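Local coordinates for protein purine nucleoside phosphorylase (Thermus thermophilus, PDB 1ODK) that probably catalyses the phosphorolysis of purine nucleosides, releasing the free base and a pentose 1-phosphate, at residues V17-D22 against E75-L80; E102-Q107 against V175-M180; Q118-R123 against L185-R190. All coordinates share one frame; numbering follows the deposited sequence.

Interactions 1 and 3 meet directly, although their centres are 16 Å apart, and both touch a second subunit. Glu75, from the helix of residues 67-79, brings OE2 within 2.6 Å of Tyr119 OH in a probable hydrogen bond, and Leu19 CD1 rests 3.7 Å from Leu185 CD1. Interaction 2 sits across the centre of the chain, about 20 Å from interaction 1 between centres, yet it reaches the same curled sheet. It joins interaction 3 through Ala106 CB and Phe186 CZ, 4.0 Å apart, and strand 175-179 is followed closely by helix 182-192. The turn after strand 16-20 and the end of strand 175-179 probably border the phosphate and nucleoside sites, as in relatives.

Interaction 1: residues V17-D22 against E75-L80; sequences VLLPGD and EELVRL
Val17 opens the strand's contact with Leu77 of the helix, and it does so at modest range, with CG1 4.2 Å from Leu77 CD1. A branched valine suits this place: it is compact, favours an extended backbone, and offers a methyl to the helix while its backbone bonds to Val84 and Val86 of the neighbouring strand. Leu18 turns to the other face of the sheet, where it packs on Val225, Ala228 and Leu229 of helix 214-233, so this one strand is covered by helices on both sides. With Leu19 the chain again faces helix 67-79. Here the fit is tight: Leu19 CD2 lies 3.3 Å from Leu77 CD1, closer than ordinary van der Waals contact. The ends of the two leucines pass alongside one another, running opposite ways. Leu77 has CD1 anti to CA (chi2 179°), which extends its side chain and carries that one methyl down to both Val17 and Leu19; a leucine is long enough to span the gap from helix to sheet. Gln61 and Leu85, from the strands flanking 16-20, also touch Leu77. After Pro20 the chain goes on through Gly21 to Asp22, whose OD1 caps Gly24 N at the start of helix 23-33; Arg44 of a neighbouring subunit packs on Asp22. In relatives of this family the turn at the end of this strand helps to bind phosphate, and a similar role is probable here. Strand 56-61, helix 67-79 and strand 84-93 form a beta-alpha-beta crossover, with strand 16-20 lying parallel between its two strands. Leu77 is thus a helix residue pressing on the middle strand beneath the crossover, an arrangement characteristic of the layered alpha/beta fold of the phosphorylase superfamily.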
ATOM      1  N   VAL B  17      -4.259 -14.502 -33.411  1.00 12.99           N
ATOM      2  CA  VAL B  17      -3.038 -15.101 -32.879  1.00 12.03           C
ATOM      3  C   VAL B  17      -3.233 -15.938 -31.617  1.00 11.98           C
ATOM      4  O   VAL B  17      -3.981 -15.545 -30.724  1.00 12.39           O
ATOM      5  CB  VAL B  17      -2.020 -13.988 -32.513  1.00 14.81           C
ATOM      6  CG1 VAL B  17      -0.647 -14.591 -32.246  1.00 14.87           C
ATOM      7  CG2 VAL B  17      -1.973 -12.936 -33.614  1.00 11.76           C
ATOM      8  N   LEU B  18      -2.562 -17.088 -31.547  1.00  9.75           N
ATOM      9  CA  LEU B  18      -2.612 -17.924 -30.349  1.00 11.11           C
ATOM     10  C   LEU B  18      -1.312 -17.608 -29.607  1.00 12.53           C
ATOM     11  O   LEU B  18      -0.263 -17.437 -30.235  1.00 10.95           O
ATOM     12  CB  LEU B  18      -2.657 -19.419 -30.684  1.00 10.84           C
ATOM     13  CG  LEU B  18      -3.881 -19.997 -31.407  1.00 19.28           C
ATOM     14  CD1 LEU B  18      -3.935 -21.502 -31.149  1.00 14.37           C
ATOM     15  CD2 LEU B  18      -5.158 -19.339 -30.924  1.00 16.87           C
ATOM     16  N   LEU B  19      -1.383 -17.536 -28.280  1.00 12.17           N
ATOM     17  CA  LEU B  19      -0.222 -17.208 -27.464  1.00  9.03           C
ATOM     18  C   LEU B  19       0.214 -18.282 -26.470  1.00 10.56           C
ATOM     19  O   LEU B  19      -0.128 -18.212 -25.288  1.00 12.90           O
ATOM     20  CB  LEU B  19      -0.487 -15.912 -26.682  1.00 12.54           C
ATOM     21  CG  LEU B  19      -0.776 -14.640 -27.484  1.00 15.09           C
ATOM     22  CD1 LEU B  19      -1.168 -13.501 -26.549  1.00 12.60           C
ATOM     23  CD2 LEU B  19       0.453 -14.262 -28.292  1.00 16.03           C
ATOM     24  N   PRO B  20       0.956 -19.302 -26.929  1.00 11.05           N
ATOM     25  CA  PRO B  20       1.375 -20.304 -25.946  1.00  9.66           C
ATOM     26  C   PRO B  20       2.591 -19.720 -25.218  1.00 10.53           C
ATOM     27  O   PRO B  20       3.227 -18.805 -25.730  1.00 10.50           O
ATOM     28  CB  PRO B  20       1.730 -21.512 -26.810  1.00  9.85           C
ATOM     29  CG  PRO B  20       2.226 -20.878 -28.090  1.00 10.57           C
ATOM     30  CD  PRO B  20       1.255 -19.736 -28.307  1.00 10.87           C
ATOM     31  N   GLY B  21       2.907 -20.220 -24.028  1.00 11.67           N
ATOM     32  CA  GLY B  21       4.062 -19.686 -23.320  1.00 11.12           C
ATOM     33  C   GLY B  21       5.347 -20.386 -23.734  1.00 13.20           C
ATOM     34  O   GLY B  21       6.420 -19.783 -23.811  1.00 10.84           O
ATOM     35  N   ASP B  22       5.215 -21.672 -24.028  1.00 11.43           N
ATOM     36  CA  ASP B  22       6.329 -22.540 -24.409  1.00 15.52           C
ATOM     37  C   ASP B  22       6.602 -22.561 -25.927  1.00 15.15           C
ATOM     38  O   ASP B  22       5.723 -22.900 -26.717  1.00 14.67           O
ATOM     39  CB  ASP B  22       6.000 -23.944 -23.891  1.00 14.55           C
ATOM     40  CG  ASP B  22       7.035 -24.981 -24.265  1.00 16.57           C
ATOM     41  OD1 ASP B  22       8.051 -24.648 -24.914  1.00 15.80           O
ATOM     42  OD2 ASP B  22       6.818 -26.151 -23.894  1.00 16.07           O
ATOM     43  N   GLU B  75       2.464  -6.271 -26.626  1.00 13.75           N
ATOM     44  CA  GLU B  75       2.629  -4.896 -27.101  1.00 12.90           C
ATOM     45  C   GLU B  75       3.185  -4.882 -28.528  1.00 14.94           C
ATOM     46  O   GLU B  75       2.719  -4.130 -29.386  1.00 14.22           O
ATOM     47  CB  GLU B  75       3.581  -4.121 -26.175  1.00 13.39           C
ATOM     48  CG  GLU B  75       3.004  -3.804 -24.791  1.00 13.18           C
ATOM     49  CD  GLU B  75       2.187  -2.517 -24.763  1.00 17.79           C
ATOM     50  OE1 GLU B  75       1.544  -2.181 -25.780  1.00 14.25           O
ATOM     51  OE2 GLU B  75       2.175  -1.842 -23.711  1.00 15.24           O
ATOM     52  N   GLU B  76       4.187  -5.713 -28.780  1.00 12.10           N
ATOM     53  CA  GLU B  76       4.790  -5.763 -30.101  1.00 13.33           C
ATOM     54  C   GLU B  76       3.877  -6.428 -31.133  1.00 14.51           C
ATOM     55  O   GLU B  76       3.823  -5.994 -32.283  1.00 13.40           O
ATOM     56  CB  GLU B  76       6.160  -6.444 -30.011  1.00 13.85           C
ATOM     57  CG  GLU B  76       7.166  -5.574 -29.242  1.00 13.06           C
ATOM     58  CD  GLU B  76       8.540  -6.204 -29.075  1.00 15.64           C
ATOM     59  OE1 GLU B  76       8.815  -7.251 -29.699  1.00 17.83           O
ATOM     60  OE2 GLU B  76       9.353  -5.638 -28.313  1.00 17.27           O
ATOM     61  N   LEU B  77       3.138  -7.454 -30.717  1.00 11.85           N
ATOM     62  CA  LEU B  77       2.211  -8.135 -31.620  1.00 14.77           C
ATOM     63  C   LEU B  77       1.123  -7.176 -32.110  1.00 16.65           C
ATOM     64  O   LEU B  77       0.721  -7.225 -33.274  1.00 14.00           O
ATOM     65  CB  LEU B  77       1.553  -9.335 -30.927  1.00 11.10           C
ATOM     66  CG  LEU B  77       2.389 -10.611 -30.822  1.00 16.33           C
ATOM     67  CD1 LEU B  77       1.586 -11.683 -30.100  1.00 15.53           C
ATOM     68  CD2 LEU B  77       2.777 -11.094 -32.222  1.00 14.75           C
ATOM     69  N   VAL B  78       0.650  -6.308 -31.217  1.00 13.47           N
ATOM     70  CA  VAL B  78      -0.379  -5.340 -31.571  1.00 15.68           C
ATOM     71  C   VAL B  78       0.174  -4.363 -32.608  1.00 17.42           C
ATOM     72  O   VAL B  78      -0.524  -3.985 -33.553  1.00 16.37           O
ATOM     73  CB  VAL B  78      -0.873  -4.559 -30.329  1.00 16.50           C
ATOM     74  CG1 VAL B  78      -1.737  -3.374 -30.758  1.00 16.47           C
ATOM     75  CG2 VAL B  78      -1.681  -5.483 -29.432  1.00 14.91           C
ATOM     76  N   ARG B  79       1.430  -3.966 -32.433  1.00 18.80           N
ATOM     77  CA  ARG B  79       2.066  -3.062 -33.381  1.00 21.47           C
ATOM     78  C   ARG B  79       2.205  -3.763 -34.729  1.00 21.45           C
ATOM     79  O   ARG B  79       2.192  -3.121 -35.774  1.00 23.19           O
ATOM     80  CB  ARG B  79       3.450  -2.636 -32.879  1.00 23.58           C
ATOM     81  CG  ARG B  79       3.427  -1.596 -31.767  1.00 31.40           C
ATOM     82  CD  ARG B  79       2.619  -0.374 -32.181  1.00 37.72           C
ATOM     83  NE  ARG B  79       3.209   0.879 -31.714  1.00 46.02           N
ATOM     84  CZ  ARG B  79       4.317   1.419 -32.219  1.00 47.34           C
ATOM     85  NH1 ARG B  79       4.962   0.818 -33.212  1.00 48.83           N
ATOM     86  NH2 ARG B  79       4.772   2.568 -31.740  1.00 49.11           N
ATOM     87  N   LEU B  80       2.325  -5.087 -34.693  1.00 20.23           N
ATOM     88  CA  LEU B  80       2.473  -5.881 -35.907  1.00 19.91           C
ATOM     89  C   LEU B  80       1.141  -6.220 -36.572  1.00 21.31           C
ATOM     90  O   LEU B  80       1.115  -6.902 -37.594  1.00 22.71           O
ATOM     91  CB  LEU B  80       3.249  -7.169 -35.601  1.00 18.18           C
ATOM     92  CG  LEU B  80       4.735  -6.976 -35.276  1.00 22.03           C
ATOM     93  CD1 LEU B  80       5.344  -8.270 -34.749  1.00 18.26           C
ATOM     94  CD2 LEU B  80       5.464  -6.503 -36.534  1.00 19.78           C
TER

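Interaction 2: residues E102-Q107 against V175-M180; sequences ELIVAQ and VLAFEM
Ile104 meets Leu176 and Ala177 through two differently placed branches: CG1 stands beside the backbone N (chi1 -65°) with CD1 anti to CA (chi2 173°), which extends that arm to Ala177, while CG2 is left anti to that N and turns to Leu176. The contact belongs to the curled, probably barrel-like part of the mixed sheet of the phosphorylase fold. Strands 103-106 and 175-179 are not paired with each other. Strand 103-106 hydrogen-bonds to strands 148-150 and 195-205, and strand 175-179 pairs with 84-93 and 152-156, so Ile104 and Ala177 meet by their side chains, in the buried interior. Isoleucine is apt here because its beta branch fits an extended backbone and supplies two arms to an apolar core, to which Val153, Val202 and Leu98 also contribute. Leu176 crosses the isoleucine at a slant and closes the contact toward the surface, against Leu98 and Arg149; its CD1 lies 4.1 Å from Ile104 CG2. Further along the same strand the character becomes polar: Glu179 forms a salt bridge to Arg87 and a hydrogen bond to Ser155. In relatives the end of this strand, around Met180, lines the nucleoside pocket, and probably does so here. Ala177 is small, and its lone methyl lets the tip of Ile104 come close to the facing strand, with Ile104 CD1 3.7 Å from Ala177 CB.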
ATOM      1  N   GLU B 102      -8.053 -31.001 -17.428  1.00 16.56           N
ATOM      2  CA  GLU B 102      -9.308 -30.268 -17.527  1.00 16.46           C
ATOM      3  C   GLU B 102      -9.009 -28.871 -18.076  1.00 15.98           C
ATOM      4  O   GLU B 102      -7.919 -28.337 -17.875  1.00 17.38           O
ATOM      5  CB  GLU B 102      -9.965 -30.167 -16.147  1.00 20.97           C
ATOM      6  CG  GLU B 102     -11.474 -29.983 -16.196  1.00 26.95           C
ATOM      7  CD  GLU B 102     -12.110 -30.015 -14.818  1.00 30.40           C
ATOM      8  OE1 GLU B 102     -11.550 -30.684 -13.920  1.00 26.57           O
ATOM      9  OE2 GLU B 102     -13.174 -29.383 -14.637  1.00 29.86           O
ATOM     10  N   LEU B 103      -9.968 -28.283 -18.776  1.00 14.27           N
ATOM     11  CA  LEU B 103      -9.763 -26.959 -19.344  1.00 15.08           C
ATOM     12  C   LEU B 103     -10.435 -25.879 -18.511  1.00 15.90           C
ATOM     13  O   LEU B 103     -11.419 -26.132 -17.813  1.00 15.75           O
ATOM     14  CB  LEU B 103     -10.309 -26.903 -20.773  1.00 14.99           C
ATOM     15  CG  LEU B 103      -9.784 -27.952 -21.759  1.00 16.74           C
ATOM     16  CD1 LEU B 103     -10.373 -27.679 -23.131  1.00 17.17           C
ATOM     17  CD2 LEU B 103      -8.253 -27.916 -21.812  1.00 15.35           C
ATOM     18  N   ILE B 104      -9.888 -24.674 -18.586  1.00 14.76           N
ATOM     19  CA  ILE B 104     -10.454 -23.539 -17.873  1.00 12.56           C
ATOM     20  C   ILE B 104     -10.564 -22.365 -18.830  1.00 11.74           C
ATOM     21  O   ILE B 104      -9.561 -21.945 -19.419  1.00 11.88           O
ATOM     22  CB  ILE B 104      -9.564 -23.089 -16.693  1.00 13.87           C
ATOM     23  CG1 ILE B 104      -9.496 -24.180 -15.623  1.00 13.96           C
ATOM     24  CG2 ILE B 104     -10.121 -21.799 -16.098  1.00 13.33           C
ATOM     25  CD1 ILE B 104      -8.496 -23.872 -14.502  1.00 17.79           C
ATOM     26  N   VAL B 105     -11.779 -21.861 -19.024  1.00  8.98           N
ATOM     27  CA  VAL B 105     -11.965 -20.690 -19.872  1.00 12.57           C
ATOM     28  C   VAL B 105     -11.921 -19.541 -18.876  1.00 11.13           C
ATOM     29  O   VAL B 105     -12.813 -19.411 -18.034  1.00 12.27           O
ATOM     30  CB  VAL B 105     -13.328 -20.681 -20.584  1.00 12.13           C
ATOM     31  CG1 VAL B 105     -13.481 -19.378 -21.370  1.00 11.79           C
ATOM     32  CG2 VAL B 105     -13.429 -21.876 -21.526  1.00 16.95           C
ATOM     33  N   ALA B 106     -10.881 -18.723 -18.970  1.00  9.06           N
ATOM     34  CA  ALA B 106     -10.689 -17.621 -18.036  1.00 10.31           C
ATOM     35  C   ALA B 106     -11.693 -16.487 -18.149  1.00 10.60           C
ATOM     36  O   ALA B 106     -11.668 -15.712 -19.103  1.00 10.34           O
ATOM     37  CB  ALA B 106      -9.265 -17.074 -18.163  1.00 10.82           C
ATOM     38  N   GLN B 107     -12.566 -16.384 -17.152  1.00 11.45           N
ATOM     39  CA  GLN B 107     -13.571 -15.328 -17.130  1.00 10.83           C
ATOM     40  C   GLN B 107     -12.913 -14.030 -16.672  1.00 11.50           C
ATOM     41  O   GLN B 107     -13.365 -12.929 -17.001  1.00 12.03           O
ATOM     42  CB  GLN B 107     -14.710 -15.712 -16.178  1.00 10.88           C
ATOM     43  CG  GLN B 107     -15.643 -14.561 -15.836  1.00 12.45           C
ATOM     44  CD  GLN B 107     -16.737 -14.966 -14.863  1.00 12.78           C
ATOM     45  OE1 GLN B 107     -16.524 -15.807 -13.988  1.00 12.68           O
ATOM     46  NE2 GLN B 107     -17.914 -14.360 -15.008  1.00  8.98           N
ATOM     47  N   VAL B 175     -10.872 -18.422  -7.124  1.00 12.64           N
ATOM     48  CA  VAL B 175      -9.744 -18.747  -7.994  1.00 11.30           C
ATOM     49  C   VAL B 175      -9.700 -20.243  -8.270  1.00 11.67           C
ATOM     50  O   VAL B 175      -9.621 -21.058  -7.353  1.00 15.04           O
ATOM     51  CB  VAL B 175      -8.399 -18.312  -7.373  1.00 11.50           C
ATOM     52  CG1 VAL B 175      -7.233 -18.744  -8.285  1.00 10.07           C
ATOM     53  CG2 VAL B 175      -8.388 -16.803  -7.177  1.00 10.73           C
ATOM     54  N   LEU B 176      -9.749 -20.602  -9.544  1.00 12.70           N
ATOM     55  CA  LEU B 176      -9.729 -22.007  -9.930  1.00 13.74           C
ATOM     56  C   LEU B 176      -8.317 -22.550 -10.057  1.00 12.20           C
ATOM     57  O   LEU B 176      -8.059 -23.700  -9.717  1.00 13.85           O
ATOM     58  CB  LEU B 176     -10.448 -22.189 -11.263  1.00 12.67           C
ATOM     59  CG  LEU B 176     -11.906 -21.740 -11.323  1.00 15.62           C
ATOM     60  CD1 LEU B 176     -12.423 -21.896 -12.744  1.00 15.56           C
ATOM     61  CD2 LEU B 176     -12.738 -22.567 -10.350  1.00 15.68           C
ATOM     62  N   ALA B 177      -7.408 -21.718 -10.556  1.00 13.10           N
ATOM     63  CA  ALA B 177      -6.027 -22.135 -10.756  1.00 11.50           C
ATOM     64  C   ALA B 177      -5.122 -20.918 -10.896  1.00 12.03           C
ATOM     65  O   ALA B 177      -5.600 -19.790 -11.032  1.00  9.59           O
ATOM     66  CB  ALA B 177      -5.933 -23.005 -12.014  1.00 11.79           C
ATOM     67  N   PHE B 178      -3.815 -21.164 -10.865  1.00 10.96           N
ATOM     68  CA  PHE B 178      -2.813 -20.115 -10.994  1.00  9.93           C
ATOM     69  C   PHE B 178      -2.014 -20.263 -12.284  1.00 10.94           C
ATOM     70  O   PHE B 178      -1.655 -21.367 -12.683  1.00 12.39           O
ATOM     71  CB  PHE B 178      -1.815 -20.158  -9.828  1.00  9.86           C
ATOM     72  CG  PHE B 178      -2.383 -19.714  -8.518  1.00 10.58           C
ATOM     73  CD1 PHE B 178      -3.308 -20.502  -7.841  1.00 12.28           C
ATOM     74  CD2 PHE B 178      -1.997 -18.500  -7.962  1.00 10.95           C
ATOM     75  CE1 PHE B 178      -3.845 -20.086  -6.624  1.00 15.70           C
ATOM     76  CE2 PHE B 178      -2.527 -18.072  -6.744  1.00 15.16           C
ATOM     77  CZ  PHE B 178      -3.454 -18.869  -6.077  1.00 13.00           C
ATOM     78  N   GLU B 179      -1.744 -19.139 -12.935  1.00 10.43           N
ATOM     79  CA  GLU B 179      -0.932 -19.137 -14.144  1.00 12.65           C
ATOM     80  C   GLU B 179      -0.121 -17.842 -14.073  1.00 12.28           C
ATOM     81  O   GLU B 179      -0.113 -17.193 -13.023  1.00 12.96           O
ATOM     82  CB  GLU B 179      -1.799 -19.253 -15.408  1.00  8.68           C
ATOM     83  CG  GLU B 179      -2.997 -18.342 -15.470  1.00 16.08           C
ATOM     84  CD  GLU B 179      -2.631 -16.959 -15.930  1.00 16.12           C
ATOM     85  OE1 GLU B 179      -2.201 -16.817 -17.094  1.00 18.54           O
ATOM     86  OE2 GLU B 179      -2.769 -16.019 -15.127  1.00 20.14           O
ATOM     87  N   MET B 180       0.557 -17.443 -15.142  1.00  9.93           N
ATOM     88  CA  MET B 180       1.401 -16.253 -15.033  1.00 12.75           C
ATOM     89  C   MET B 180       1.365 -15.271 -16.200  1.00 13.88           C
ATOM     90  O   MET B 180       2.356 -14.581 -16.449  1.00 14.03           O
ATOM     91  CB  MET B 180       2.855 -16.706 -14.816  1.00 10.72           C
ATOM     92  CG  MET B 180       3.055 -17.648 -13.623  1.00 12.13           C
ATOM     93  SD  MET B 180       4.721 -18.381 -13.553  1.00 13.75           S
ATOM     94  CE  MET B 180       5.689 -16.918 -13.179  1.00 10.80           C
TER

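Interaction 3: residues Q118-R123 against L185-R190; sequences QYLEGR and LFLLGR
The last turn of helix 114-120 faces helix 182-192 with Tyr119 CA and Leu187 CA 8.7 Å apart, then ends in a Schellman motif, Glu121 taking a positive phi as the chain enters a type I' turn from Leu120 to Arg123. Tyr119 spans two residues of the opposite helix. Its CB meets Leu187 CD2 at 3.7 Å, and Leu188 lays CD2 over one face of its ring, in a CH-pi contact 4.2 Å from the centroid and 25° off the normal. That methyl is displaced toward the hydroxyl end, 3.9 Å from CZ. Leu187, with CG anti to the backbone N (chi1 174°), also reaches Leu120 tip to tip, its CD1 4.1 Å from Leu120 CD2; Tyr173 of a neighbouring subunit packs on both. Tyrosine does double duty, its flat ring offering leucine a broad surface while its OH bonds to Glu75. A phenylalanine here lacks the hydroxyl, and Glu75 OE2 would probably be left without that mate, its carboxylate freer to turn. No hydrogen bond crosses between the two segments; methyls and a ring face do the joining, which implies that burial and shape hold them, with the polar bond lying at the ring's far end.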
ATOM      1  N   GLN B 118       2.331  -1.977 -12.562  1.00 11.96           N
ATOM      2  CA  GLN B 118       3.104  -0.864 -13.107  1.00 16.50           C
ATOM      3  C   GLN B 118       2.276  -0.065 -14.113  1.00 15.78           C
ATOM      4  O   GLN B 118       2.243   1.164 -14.053  1.00 15.54           O
ATOM      5  CB  GLN B 118       4.390  -1.372 -13.773  1.00 16.52           C
ATOM      6  CG  GLN B 118       5.417  -0.279 -14.021  1.00 15.88           C
ATOM      7  CD  GLN B 118       6.703  -0.805 -14.632  1.00 21.11           C
ATOM      8  OE1 GLN B 118       7.168  -1.894 -14.291  1.00 18.27           O
ATOM      9  NE2 GLN B 118       7.294  -0.021 -15.529  1.00 23.43           N
ATOM     10  N   TYR B 119       1.610  -0.757 -15.036  1.00 14.99           N
ATOM     11  CA  TYR B 119       0.775  -0.082 -16.032  1.00 14.84           C
ATOM     12  C   TYR B 119      -0.339   0.721 -15.354  1.00 16.88           C
ATOM     13  O   TYR B 119      -0.672   1.826 -15.784  1.00 15.47           O
ATOM     14  CB  TYR B 119       0.125  -1.097 -16.982  1.00 12.04           C
ATOM     15  CG  TYR B 119       0.988  -1.561 -18.137  1.00 13.50           C
ATOM     16  CD1 TYR B 119       1.431  -2.887 -18.220  1.00  9.60           C
ATOM     17  CD2 TYR B 119       1.303  -0.694 -19.183  1.00 13.73           C
ATOM     18  CE1 TYR B 119       2.161  -3.334 -19.329  1.00 10.63           C
ATOM     19  CE2 TYR B 119       2.031  -1.130 -20.292  1.00 14.22           C
ATOM     20  CZ  TYR B 119       2.450  -2.447 -20.362  1.00 12.93           C
ATOM     21  OH  TYR B 119       3.119  -2.880 -21.483  1.00 15.85           O
ATOM     22  N   LEU B 120      -0.905   0.151 -14.293  1.00 18.03           N
ATOM     23  CA  LEU B 120      -2.002   0.774 -13.552  1.00 16.27           C
ATOM     24  C   LEU B 120      -1.545   1.734 -12.460  1.00 20.15           C
ATOM     25  O   LEU B 120      -2.374   2.372 -11.806  1.00 16.38           O
ATOM     26  CB  LEU B 120      -2.877  -0.309 -12.916  1.00 14.21           C
ATOM     27  CG  LEU B 120      -3.694  -1.228 -13.832  1.00 13.97           C
ATOM     28  CD1 LEU B 120      -4.090  -2.475 -13.056  1.00 13.31           C
ATOM     29  CD2 LEU B 120      -4.932  -0.487 -14.355  1.00 13.18           C
ATOM     30  N   GLU B 121      -0.235   1.833 -12.264  1.00 21.33           N
ATOM     31  CA  GLU B 121       0.313   2.702 -11.234  1.00 22.49           C
ATOM     32  C   GLU B 121      -0.247   2.309  -9.868  1.00 24.32           C
ATOM     33  O   GLU B 121      -0.570   3.169  -9.045  1.00 22.65           O
ATOM     34  CB  GLU B 121      -0.014   4.168 -11.538  1.00 27.28           C
ATOM     35  CG  GLU B 121       0.504   4.629 -12.893  1.00 34.63           C
ATOM     36  CD  GLU B 121       0.409   6.135 -13.092  1.00 39.14           C
ATOM     37  OE1 GLU B 121      -0.694   6.700 -12.932  1.00 40.62           O
ATOM     38  OE2 GLU B 121       1.444   6.754 -13.417  1.00 42.10           O
ATOM     39  N   GLY B 122      -0.378   1.002  -9.646  1.00 18.91           N
ATOM     40  CA  GLY B 122      -0.873   0.499  -8.377  1.00 17.35           C
ATOM     41  C   GLY B 122      -2.367   0.586  -8.109  1.00 17.32           C
ATOM     42  O   GLY B 122      -2.821   0.210  -7.027  1.00 17.33           O
ATOM     43  N   ARG B 123      -3.137   1.070  -9.075  1.00 16.73           N
ATOM     44  CA  ARG B 123      -4.582   1.182  -8.894  1.00 17.38           C
ATOM     45  C   ARG B 123      -5.311  -0.152  -9.044  1.00 16.21           C
ATOM     46  O   ARG B 123      -4.832  -1.065  -9.720  1.00 14.79           O
ATOM     47  CB  ARG B 123      -5.146   2.207  -9.879  1.00 20.85           C
ATOM     48  CG  ARG B 123      -4.647   3.610  -9.581  1.00 28.01           C
ATOM     49  CD  ARG B 123      -4.984   4.620 -10.659  1.00 31.75           C
ATOM     50  NE  ARG B 123      -4.547   5.956 -10.253  1.00 38.96           N
ATOM     51  CZ  ARG B 123      -3.798   6.764 -10.998  1.00 43.01           C
ATOM     52  NH1 ARG B 123      -3.391   6.378 -12.201  1.00 46.19           N
ATOM     53  NH2 ARG B 123      -3.453   7.958 -10.538  1.00 45.95           N
ATOM     54  N   LEU B 185      -2.347  -9.683 -20.358  1.00 10.33           N
ATOM     55  CA  LEU B 185      -2.957  -9.786 -21.679  1.00 10.96           C
ATOM     56  C   LEU B 185      -4.315  -9.082 -21.661  1.00 11.30           C
ATOM     57  O   LEU B 185      -4.623  -8.279 -22.542  1.00  9.11           O
ATOM     58  CB  LEU B 185      -3.147 -11.254 -22.055  1.00 13.09           C
ATOM     59  CG  LEU B 185      -3.915 -11.561 -23.342  1.00 13.09           C
ATOM     60  CD1 LEU B 185      -3.133 -11.069 -24.560  1.00 11.23           C
ATOM     61  CD2 LEU B 185      -4.155 -13.068 -23.419  1.00 10.79           C
ATOM     62  N   PHE B 186      -5.116  -9.388 -20.645  1.00  9.76           N
ATOM     63  CA  PHE B 186      -6.447  -8.801 -20.514  1.00 11.61           C
ATOM     64  C   PHE B 186      -6.366  -7.282 -20.408  1.00  9.91           C
ATOM     65  O   PHE B 186      -7.103  -6.568 -21.088  1.00 11.58           O
ATOM     66  CB  PHE B 186      -7.165  -9.386 -19.287  1.00 10.52           C
ATOM     67  CG  PHE B 186      -7.562 -10.839 -19.440  1.00 10.25           C
ATOM     68  CD1 PHE B 186      -8.022 -11.565 -18.345  1.00  8.88           C
ATOM     69  CD2 PHE B 186      -7.486 -11.476 -20.680  1.00 10.34           C
ATOM     70  CE1 PHE B 186      -8.400 -12.905 -18.477  1.00 10.61           C
ATOM     71  CE2 PHE B 186      -7.859 -12.810 -20.826  1.00  9.13           C
ATOM     72  CZ  PHE B 186      -8.316 -13.527 -19.721  1.00 10.73           C
ATOM     73  N   LEU B 187      -5.470  -6.793 -19.554  1.00 10.91           N
ATOM     74  CA  LEU B 187      -5.290  -5.356 -19.377  1.00  8.59           C
ATOM     75  C   LEU B 187      -4.897  -4.702 -20.696  1.00  8.90           C
ATOM     76  O   LEU B 187      -5.492  -3.703 -21.113  1.00 12.71           O
ATOM     77  CB  LEU B 187      -4.203  -5.076 -18.330  1.00 11.07           C
ATOM     78  CG  LEU B 187      -3.826  -3.600 -18.151  1.00 14.06           C
ATOM     79  CD1 LEU B 187      -5.044  -2.831 -17.669  1.00 13.50           C
ATOM     80  CD2 LEU B 187      -2.671  -3.462 -17.160  1.00 11.45           C
ATOM     81  N   LEU B 188      -3.888  -5.263 -21.356  1.00 11.93           N
ATOM     82  CA  LEU B 188      -3.427  -4.703 -22.619  1.00 10.28           C
ATOM     83  C   LEU B 188      -4.501  -4.766 -23.697  1.00 11.16           C
ATOM     84  O   LEU B 188      -4.540  -3.915 -24.587  1.00 13.16           O
ATOM     85  CB  LEU B 188      -2.153  -5.418 -23.083  1.00 10.50           C
ATOM     86  CG  LEU B 188      -0.925  -5.038 -22.243  1.00 14.37           C
ATOM     87  CD1 LEU B 188       0.275  -5.879 -22.653  1.00 15.35           C
ATOM     88  CD2 LEU B 188      -0.624  -3.547 -22.421  1.00 13.20           C
ATOM     89  N   GLY B 189      -5.369  -5.769 -23.623  1.00 11.11           N
ATOM     90  CA  GLY B 189      -6.438  -5.875 -24.601  1.00 10.63           C
ATOM     91  C   GLY B 189      -7.308  -4.628 -24.535  1.00 12.68           C
ATOM     92  O   GLY B 189      -7.663  -4.036 -25.563  1.00 10.62           O
ATOM     93  N   ARG B 190      -7.652  -4.213 -23.320  1.00 11.01           N
ATOM     94  CA  ARG B 190      -8.471  -3.018 -23.151  1.00 13.89           C
ATOM     95  C   ARG B 190      -7.687  -1.738 -23.466  1.00 14.44           C
ATOM     96  O   ARG B 190      -8.186  -0.850 -24.161  1.00 12.20           O
ATOM     97  CB  ARG B 190      -9.035  -2.955 -21.726  1.00 11.99           C
ATOM     98  CG  ARG B 190     -10.133  -3.986 -21.431  1.00  9.41           C
ATOM     99  CD  ARG B 190     -11.274  -3.870 -22.440  1.00  8.39           C
ATOM    100  NE  ARG B 190     -12.571  -4.238 -21.882  1.00 11.69           N
ATOM    101  CZ  ARG B 190     -12.973  -5.484 -21.649  1.00 12.24           C
ATOM    102  NH1 ARG B 190     -12.176  -6.508 -21.930  1.00 11.25           N
ATOM    103  NH2 ARG B 190     -14.177  -5.707 -21.131  1.00 11.86           N
TER